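Side-chain contacts in catalase-3 (Neurospora crassa, PDB 4AJ9), which breaks hydrogen peroxide down to oxygen and water at a heme iron and so probably protects the cell from peroxide damage: residues I149-P152 with D153-S157; T171-D174 with S175-D178; W177-F180 with S181-S185. All coordinates share one frame; numbering follows the deposited sequence.

How the contacts relate
All three contacts are local, each between neighbouring turns of chain, and all lie in the catalase family region. Contact 1 forms the first turns of helix 151-158 and is wholly buried between the heme, reached by Phe151, and the second and third subunits; Phe151 lies flat over the heme, with an isoleucine CH-pi contact on its other face. Contacts 2 and 3 share helix 174-182, the next helix in the chain, and lie away from the heme, some of their residues partly exposed. Contact 2 starts that helix, with a histidine and a water, while contact 3 ends it with two serine hydroxyls set among backbone carbonyls and the Asp178 carboxylate. All three reach the third subunit.

Contact 1 of 3, residues I149-P152 with D153-S157; sequences IRFP and DLIHS. With HEM (protoporphyrin IX containing Fe), chain Y.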
loop_
_atom_site.group_PDB
_atom_site.type_symbol
_atom_site.label_atom_id
_atom_site.label_comp_id
_atom_site.label_asym_id
_atom_site.label_seq_id
_atom_site.Cartn_x
_atom_site.Cartn_y
_atom_site.Cartn_z
ATOM N N ILE C 149 -4.874 6.451 25.159
ATOM C CA ILE C 149 -5.547 5.214 24.785
ATOM C C ILE C 149 -7.035 5.462 24.517
ATOM O O ILE C 149 -7.699 4.644 23.899
ATOM C CB ILE C 149 -5.361 4.117 25.873
ATOM C CG1 ILE C 149 -5.712 2.738 25.318
ATOM C CG2 ILE C 149 -6.195 4.438 27.123
ATOM C CD1 ILE C 149 -5.169 1.570 26.167
ATOM N N ARG C 150 -7.550 6.594 24.986
ATOM C CA ARG C 150 -8.954 6.944 24.784
ATOM C C ARG C 150 -9.190 7.791 23.525
ATOM O O ARG C 150 -10.331 8.159 23.218
ATOM C CB ARG C 150 -9.510 7.667 26.022
ATOM C CG ARG C 150 -9.229 6.926 27.318
ATOM C CD ARG C 150 -9.708 7.684 28.557
ATOM N NE ARG C 150 -9.401 6.919 29.762
ATOM C CZ ARG C 150 -9.682 7.300 31.006
ATOM N NH1 ARG C 150 -10.286 8.461 31.234
ATOM N NH2 ARG C 150 -9.355 6.509 32.025
ATOM N N PHE C 151 -8.127 8.094 22.787
ATOM C CA PHE C 151 -8.281 8.934 21.592
ATOM C C PHE C 151 -9.297 8.380 20.568
ATOM O O PHE C 151 -10.154 9.128 20.066
ATOM C CB PHE C 151 -6.920 9.211 20.933
ATOM C CG PHE C 151 -6.937 10.350 19.935
ATOM C CD1 PHE C 151 -7.236 11.648 20.338
ATOM C CD2 PHE C 151 -6.640 10.122 18.596
ATOM C CE1 PHE C 151 -7.245 12.705 19.415
ATOM C CE2 PHE C 151 -6.646 11.168 17.668
ATOM C CZ PHE C 151 -6.938 12.461 18.078
ATOM N N PRO C 152 -9.209 7.078 20.245
ATOM C CA PRO C 152 -10.146 6.533 19.257
ATOM C C PRO C 152 -11.579 6.608 19.752
ATOM O O PRO C 152 -12.503 6.731 18.950
ATOM C CB PRO C 152 -9.717 5.068 19.134
ATOM C CG PRO C 152 -8.265 5.082 19.464
ATOM C CD PRO C 152 -8.148 6.117 20.584
ATOM N N ASP C 153 -11.760 6.552 21.064
ATOM C CA ASP C 153 -13.090 6.736 21.642
ATOM C C ASP C 153 -13.649 8.143 21.433
ATOM O O ASP C 153 -14.747 8.309 20.905
ATOM C CB ASP C 153 -13.079 6.387 23.133
ATOM C CG ASP C 153 -12.698 4.942 23.379
ATOM O OD1 ASP C 153 -13.464 4.053 22.952
ATOM O OD2 ASP C 153 -11.635 4.698 23.987
ATOM N N LEU C 154 -12.905 9.145 21.874
ATOM C CA LEU C 154 -13.265 10.540 21.616
ATOM C C LEU C 154 -13.559 10.792 20.140
ATOM O O LEU C 154 -14.615 11.313 19.774
ATOM C CB LEU C 154 -12.124 11.460 22.055
ATOM C CG LEU C 154 -12.171 12.880 21.484
ATOM C CD1 LEU C 154 -13.265 13.716 22.180
ATOM C CD2 LEU C 154 -10.803 13.549 21.602
ATOM N N ILE C 155 -12.605 10.442 19.289
ATOM C CA ILE C 155 -12.725 10.752 17.868
ATOM C C ILE C 155 -13.925 10.043 17.227
ATOM O O ILE C 155 -14.708 10.666 16.489
ATOM C CB ILE C 155 -11.438 10.413 17.129
ATOM C CG1 ILE C 155 -10.281 11.263 17.679
ATOM C CG2 ILE C 155 -11.628 10.627 15.628
ATOM C CD1 ILE C 155 -10.551 12.781 17.630
ATOM N N HIS C 156 -14.080 8.749 17.505
ATOM C CA HIS C 156 -15.242 8.015 17.011
ATOM C C HIS C 156 -16.567 8.685 17.398
ATOM O O HIS C 156 -17.493 8.755 16.592
ATOM C CB HIS C 156 -15.256 6.580 17.542
ATOM C CG HIS C 156 -14.322 5.659 16.825
ATOM N ND1 HIS C 156 -14.288 4.300 17.064
ATOM C CD2 HIS C 156 -13.376 5.902 15.888
ATOM C CE1 HIS C 156 -13.365 3.745 16.296
ATOM N NE2 HIS C 156 -12.789 4.696 15.582
ATOM N N SER C 157 -16.650 9.172 18.635
ATOM C CA SER C 157 -17.899 9.726 19.142
ATOM C C SER C 157 -18.220 11.060 18.471
ATOM O O SER C 157 -19.393 11.392 18.251
ATOM C CB SER C 157 -17.837 9.912 20.671
ATOM O OG SER C 157 -17.188 11.130 21.032
HETATM C CHA HEM Y . -3.189 15.110 13.715
HETATM C CHB HEM Y . -3.027 18.202 17.470
HETATM C CHC HEM Y . -4.034 14.539 20.475
HETATM C CHD HEM Y . -3.318 11.383 16.871
HETATM C C1A HEM Y . -3.100 16.279 14.449
HETATM C C2A HEM Y . -2.895 17.624 13.923
HETATM C C3A HEM Y . -2.868 18.474 14.965
HETATM C C4A HEM Y . -3.030 17.701 16.180
HETATM C CMA HEM Y . -2.675 20.010 14.920
HETATM C CAA HEM Y . -2.790 17.990 12.418
HETATM C CBA HEM Y . -1.341 18.170 11.977
HETATM C CGA HEM Y . -1.335 18.625 10.542
HETATM O O1A HEM Y . -0.955 17.824 9.654
HETATM O O2A HEM Y . -1.724 19.795 10.279
HETATM C C1B HEM Y . -3.229 17.468 18.623
HETATM C C2B HEM Y . -3.123 17.971 19.981
HETATM C C3B HEM Y . -3.423 16.965 20.818
HETATM C C4B HEM Y . -3.699 15.793 20.011
HETATM C CMB HEM Y . -2.751 19.435 20.311
HETATM C CAB HEM Y . -3.428 16.951 22.366
HETATM C CBB HEM Y . -2.663 17.804 23.058
HETATM C C1C HEM Y . -3.842 13.374 19.772
HETATM C C2C HEM Y . -3.749 12.037 20.338
HETATM C C3C HEM Y . -3.573 11.184 19.326
HETATM C C4C HEM Y . -3.502 11.944 18.105
HETATM C CMC HEM Y . -3.890 11.686 21.831
HETATM C CAC HEM Y . -3.371 9.664 19.378
HETATM C CBC HEM Y . -2.739 9.125 20.422
HETATM C C1D HEM Y . -3.233 12.071 15.696
HETATM C C2D HEM Y . -3.047 11.450 14.410
HETATM C C3D HEM Y . -3.009 12.611 13.427
HETATM C C4D HEM Y . -3.166 13.813 14.215
HETATM C CMD HEM Y . -2.921 9.938 14.128
HETATM C CAD HEM Y . -2.819 12.519 11.904
HETATM C CBD HEM Y . -1.339 12.762 11.629
HETATM C CGD HEM Y . -1.063 12.565 10.162
HETATM O O1D HEM Y . -0.037 13.101 9.678
HETATM O O2D HEM Y . -1.883 11.901 9.479
HETATM N NA HEM Y . -3.172 16.371 15.825
HETATM N NB HEM Y . -3.575 16.143 18.685
HETATM N NC HEM Y . -3.682 13.275 18.407
HETATM N ND HEM Y . -3.292 13.451 15.550
HETATM FE FE HEM Y . -3.329 14.839 17.130
#
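Ile155 N donates to Phe151 O over 2.9 Å in a nearly straight bond (173°), and Leu154 N reaches Arg150 O over 3.1 Å. His156 N closes the next turn on Pro152 O at 2.9 Å. That same oxygen also lies over one face of the imidazole, 3.0 Å from His156 CG. The polar ends of this turn look to other chains: Asp153 OD2 forms a salt bridge with Lys50 of the second subunit, and His156 NE2 bonds to Glu57 there.

These bonds build the first turns of helix 151-158, which brings Phe151 into the heme pocket of the catalase fold. Its CG is anti to the backbone N (chi1 -164°), which lays the ring between the following turn and the porphyrin, flat against the latter. Phe151 CE2 comes within 3.3 Å of heme C4C, and the ring covers the pyrrole that carries nitrogen NC. Over its opposite face sits Ile155 CG1, a CH-pi contact 3.6 Å from the ring centroid. With an alanine here the pyrrole and the Ile155 methylene would probably lose the ring that separates them, and a gap is likely to open beside the heme. Leu154 CD2 approaches the ring obliquely, 4.2 Å from Phe151 CD1.

Contact 2 of 3, residues T171-D174 with S175-D178; sequences TAHD and SAWD
The N-terminus of helix 174-182 is built here, with His173 as its N-cap residue and an inverse gamma turn centred on Ala172 leading into it. His173 O accepts two weak bonds from the first turn, from Ala176 N at 3.2 Å and from Trp177 N at 3.5 Å. The first regular helical bond is firmer: Asp178 N reaches Asp174 O over 2.8 Å, at 160°.

The His173 side chain folds back over this turn, its CG between the backbone N and the carbonyl carbon (chi1 53°). One face of the imidazole thereby comes over Ala176 CB, which lies 4.2 Å from the ring centroid in a CH-pi contact offset toward the rim. At the ring's edge a water lies in plane, 2.7 Å from His173 ND1, and accepts the amide of Ser175, an N-H of the helix's first turn. Across the turn, the carbonyl of Thr171 faces the edge of the indole, and Trp177 NE1 bonds to Glu467, which also takes Thr171 OG1.

Helix 151-158 lies against the helix start through Ser157, whose carbonyl is the main partner of Ser175 OG, and Val158, whose carbonyl accepts from His173 NE2. Ile464 of helix 454-468 packs on the indole, while the Asp174 carboxylate holds the amides of Thr472 and Asn473 just before helix 474-487.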
loop_
_atom_site.group_PDB
_atom_site.type_symbol
_atom_site.label_atom_id
_atom_site.label_comp_id
_atom_site.label_asym_id
_atom_site.label_seq_id
_atom_site.Cartn_x
_atom_site.Cartn_y
_atom_site.Cartn_z
ATOM N N THR C 171 -20.054 18.415 16.245
ATOM C CA THR C 171 -20.243 17.738 17.519
ATOM C C THR C 171 -21.722 17.681 17.881
ATOM O O THR C 171 -22.103 17.090 18.888
ATOM C CB THR C 171 -19.470 18.433 18.638
ATOM O OG1 THR C 171 -19.714 19.846 18.583
ATOM C CG2 THR C 171 -17.972 18.176 18.492
ATOM N N ALA C 172 -22.560 18.276 17.039
ATOM C CA ALA C 172 -23.994 18.386 17.332
ATOM C C ALA C 172 -24.760 17.111 17.016
ATOM O O ALA C 172 -25.610 17.095 16.131
ATOM C CB ALA C 172 -24.608 19.582 16.573
ATOM N N HIS C 173 -24.450 16.035 17.729
ATOM C CA HIS C 173 -25.204 14.794 17.586
ATOM C C HIS C 173 -25.056 13.918 18.818
ATOM O O HIS C 173 -24.150 14.118 19.624
ATOM C CB HIS C 173 -24.789 14.019 16.333
ATOM C CG HIS C 173 -23.316 13.773 16.230
ATOM N ND1 HIS C 173 -22.762 12.516 16.358
ATOM C CD2 HIS C 173 -22.284 14.618 15.986
ATOM C CE1 HIS C 173 -21.450 12.598 16.204
ATOM N NE2 HIS C 173 -21.134 13.862 15.981
ATOM N N ASP C 174 -25.943 12.936 18.936
ATOM C CA ASP C 174 -26.051 12.111 20.134
ATOM C C ASP C 174 -24.729 11.558 20.658
ATOM O O ASP C 174 -24.424 11.691 21.845
ATOM C CB ASP C 174 -27.027 10.952 19.904
ATOM C CG ASP C 174 -28.469 11.411 19.866
ATOM O OD1 ASP C 174 -28.768 12.396 19.156
ATOM O OD2 ASP C 174 -29.297 10.807 20.573
ATOM N N SER C 175 -23.954 10.928 19.780
ATOM C CA SER C 175 -22.803 10.167 20.238
ATOM C C SER C 175 -21.758 11.080 20.871
ATOM O O SER C 175 -21.101 10.704 21.846
ATOM C CB SER C 175 -22.194 9.348 19.095
ATOM O OG SER C 175 -21.765 10.171 18.032
ATOM N N ALA C 176 -21.613 12.281 20.317
ATOM C CA ALA C 176 -20.595 13.215 20.794
ATOM C C ALA C 176 -20.906 13.623 22.228
ATOM O O ALA C 176 -20.046 13.589 23.115
ATOM C CB ALA C 176 -20.532 14.438 19.905
ATOM N N TRP C 177 -22.147 14.034 22.443
ATOM C CA TRP C 177 -22.571 14.521 23.755
ATOM C C TRP C 177 -22.760 13.399 24.780
ATOM O O TRP C 177 -22.615 13.627 25.983
ATOM C CB TRP C 177 -23.816 15.402 23.610
ATOM C CG TRP C 177 -23.462 16.710 23.001
ATOM C CD1 TRP C 177 -23.254 16.977 21.667
ATOM C CD2 TRP C 177 -23.201 17.931 23.701
ATOM N NE1 TRP C 177 -22.896 18.300 21.501
ATOM C CE2 TRP C 177 -22.860 18.905 22.733
ATOM C CE3 TRP C 177 -23.234 18.301 25.052
ATOM C CZ2 TRP C 177 -22.561 20.219 23.077
ATOM C CZ3 TRP C 177 -22.935 19.608 25.389
ATOM C CH2 TRP C 177 -22.613 20.553 24.406
ATOM N N ASP C 178 -23.065 12.191 24.298
ATOM C CA ASP C 178 -22.994 10.983 25.126
ATOM C C ASP C 178 -21.571 10.846 25.668
ATOM O O ASP C 178 -21.374 10.644 26.865
ATOM C CB ASP C 178 -23.385 9.745 24.298
ATOM C CG ASP C 178 -23.300 8.436 25.082
ATOM O OD1 ASP C 178 -23.309 8.456 26.326
ATOM O OD2 ASP C 178 -23.239 7.362 24.437
HETATM O O HOH W 1 -24.493 10.412 16.727
#

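Contact 3 of 3, residues W177-F180 with S181-S185; sequences WDFF and SSQPS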
loop_
_atom_site.group_PDB
_atom_site.type_symbol
_atom_site.label_atom_id
_atom_site.label_comp_id
_atom_site.label_asym_id
_atom_site.label_seq_id
_atom_site.Cartn_x
_atom_site.Cartn_y
_atom_site.Cartn_z
ATOM N N TRP C 177 -22.147 14.034 22.443
ATOM C CA TRP C 177 -22.571 14.521 23.755
ATOM C C TRP C 177 -22.760 13.399 24.780
ATOM O O TRP C 177 -22.615 13.627 25.983
ATOM C CB TRP C 177 -23.816 15.402 23.610
ATOM C CG TRP C 177 -23.462 16.710 23.001
ATOM C CD1 TRP C 177 -23.254 16.977 21.667
ATOM C CD2 TRP C 177 -23.201 17.931 23.701
ATOM N NE1 TRP C 177 -22.896 18.300 21.501
ATOM C CE2 TRP C 177 -22.860 18.905 22.733
ATOM C CE3 TRP C 177 -23.234 18.301 25.052
ATOM C CZ2 TRP C 177 -22.561 20.219 23.077
ATOM C CZ3 TRP C 177 -22.935 19.608 25.389
ATOM C CH2 TRP C 177 -22.613 20.553 24.406
ATOM N N ASP C 178 -23.065 12.191 24.298
ATOM C CA ASP C 178 -22.994 10.983 25.126
ATOM C C ASP C 178 -21.571 10.846 25.668
ATOM O O ASP C 178 -21.374 10.644 26.865
ATOM C CB ASP C 178 -23.385 9.745 24.298
ATOM C CG ASP C 178 -23.300 8.436 25.082
ATOM O OD1 ASP C 178 -23.309 8.456 26.326
ATOM O OD2 ASP C 178 -23.239 7.362 24.437
ATOM N N PHE C 179 -20.579 10.970 24.789
ATOM C CA PHE C 179 -19.185 10.864 25.220
ATOM C C PHE C 179 -18.765 11.981 26.180
ATOM O O PHE C 179 -18.117 11.719 27.186
ATOM C CB PHE C 179 -18.214 10.817 24.034
ATOM C CG PHE C 179 -16.778 10.626 24.450
ATOM C CD1 PHE C 179 -16.290 9.359 24.736
ATOM C CD2 PHE C 179 -15.925 11.713 24.579
ATOM C CE1 PHE C 179 -14.969 9.168 25.137
ATOM C CE2 PHE C 179 -14.599 11.536 24.977
ATOM C CZ PHE C 179 -14.122 10.256 25.257
ATOM N N PHE C 180 -19.137 13.218 25.867
ATOM C CA PHE C 180 -18.762 14.364 26.695
ATOM C C PHE C 180 -19.289 14.202 28.111
ATOM O O PHE C 180 -18.648 14.609 29.081
ATOM C CB PHE C 180 -19.330 15.657 26.100
ATOM C CG PHE C 180 -18.759 16.018 24.755
ATOM C CD1 PHE C 180 -17.479 15.617 24.396
ATOM C CD2 PHE C 180 -19.499 16.768 23.858
ATOM C CE1 PHE C 180 -16.946 15.969 23.163
ATOM C CE2 PHE C 180 -18.976 17.105 22.618
ATOM C CZ PHE C 180 -17.695 16.707 22.277
ATOM N N SER C 181 -20.468 13.612 28.225
ATOM C CA SER C 181 -21.125 13.501 29.516
ATOM C C SER C 181 -20.740 12.213 30.243
ATOM O O SER C 181 -20.811 12.142 31.468
ATOM C CB SER C 181 -22.644 13.645 29.366
ATOM O OG SER C 181 -23.199 12.624 28.551
ATOM N N SER C 182 -20.326 11.205 29.482
ATOM C CA SER C 182 -19.876 9.935 30.045
ATOM C C SER C 182 -18.419 10.004 30.494
ATOM O O SER C 182 -17.976 9.192 31.302
ATOM C CB SER C 182 -20.019 8.819 29.014
ATOM O OG SER C 182 -21.379 8.498 28.779
ATOM N N GLN C 183 -17.690 10.981 29.958
ATOM C CA GLN C 183 -16.247 11.134 30.168
ATOM C C GLN C 183 -15.948 12.590 30.522
ATOM O O GLN C 183 -15.490 13.360 29.673
ATOM C CB GLN C 183 -15.503 10.756 28.876
ATOM C CG GLN C 183 -13.980 10.685 28.995
ATOM C CD GLN C 183 -13.550 9.519 29.849
ATOM O OE1 GLN C 183 -13.266 8.430 29.341
ATOM N NE2 GLN C 183 -13.534 9.727 31.166
ATOM N N PRO C 184 -16.205 12.982 31.786
ATOM C CA PRO C 184 -16.294 14.413 32.119
ATOM C C PRO C 184 -15.007 15.215 31.945
ATOM O O PRO C 184 -15.081 16.437 31.943
ATOM C CB PRO C 184 -16.738 14.409 33.591
ATOM C CG PRO C 184 -17.433 13.098 33.771
ATOM C CD PRO C 184 -16.678 12.127 32.889
ATOM N N SER C 185 -13.856 14.560 31.791
ATOM C CA SER C 185 -12.633 15.315 31.567
ATOM C C SER C 185 -12.825 16.183 30.321
ATOM O O SER C 185 -12.221 17.244 30.195
ATOM C CB SER C 185 -11.436 14.378 31.387
ATOM O OG SER C 185 -11.617 13.558 30.247
HETATM O O HOH W 2 -24.499 10.153 28.375
#
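Ser181 N donates to Trp177 O at 3.1 Å and Ser182 N to Asp178 O at 2.9 Å, among the last backbone bonds of helix 174-182. Gln183 N reaches Phe179 O only weakly, at an angle of 126°, as the chain leaves helical geometry at Gln183.

Hydroxyl contacts crowd around the same carbonyls. Ser181 OG lies 2.8 Å from Trp177 O and also near Asp178 O; its chi1 of 62° puts it between the backbone N and the carbonyl carbon, folded back toward the preceding turn. Ser182 OG comes to 2.9 Å from Asp178 O and 3.1 Å from Asp178 OD1. A water bridges the two ends of this cluster, donating to both Asp178 OD1 and Ser181 OG. The carboxylate is gripped further by the third subunit, where OD2 meets Tyr397, Ser400 and Leu402 and OD1 the amide of Tyr401.

In the aromatic and apolar packing, Gln183 CB lies over the face of the Phe179 ring, 4.0 Å from its centroid, in a CH-pi contact; the two side chains run side by side in the same direction, and the amide plane is turned 73° from the ring. Phe180 meets Trp177 edge-to-face, its CD2 over one face of the indole. Phe179 also packs on Asp153, Leu154 and Ser157 of helix 151-158.

Each serine hydroxyl has a single proton and two acceptors within reach, so its bond can be shared or switched between them. The donors gathered on Asp178 from the water and the third subunit would probably favour its ionised form, even with carbonyls of the helix end close by, and they fix the carboxylate at the subunit interface.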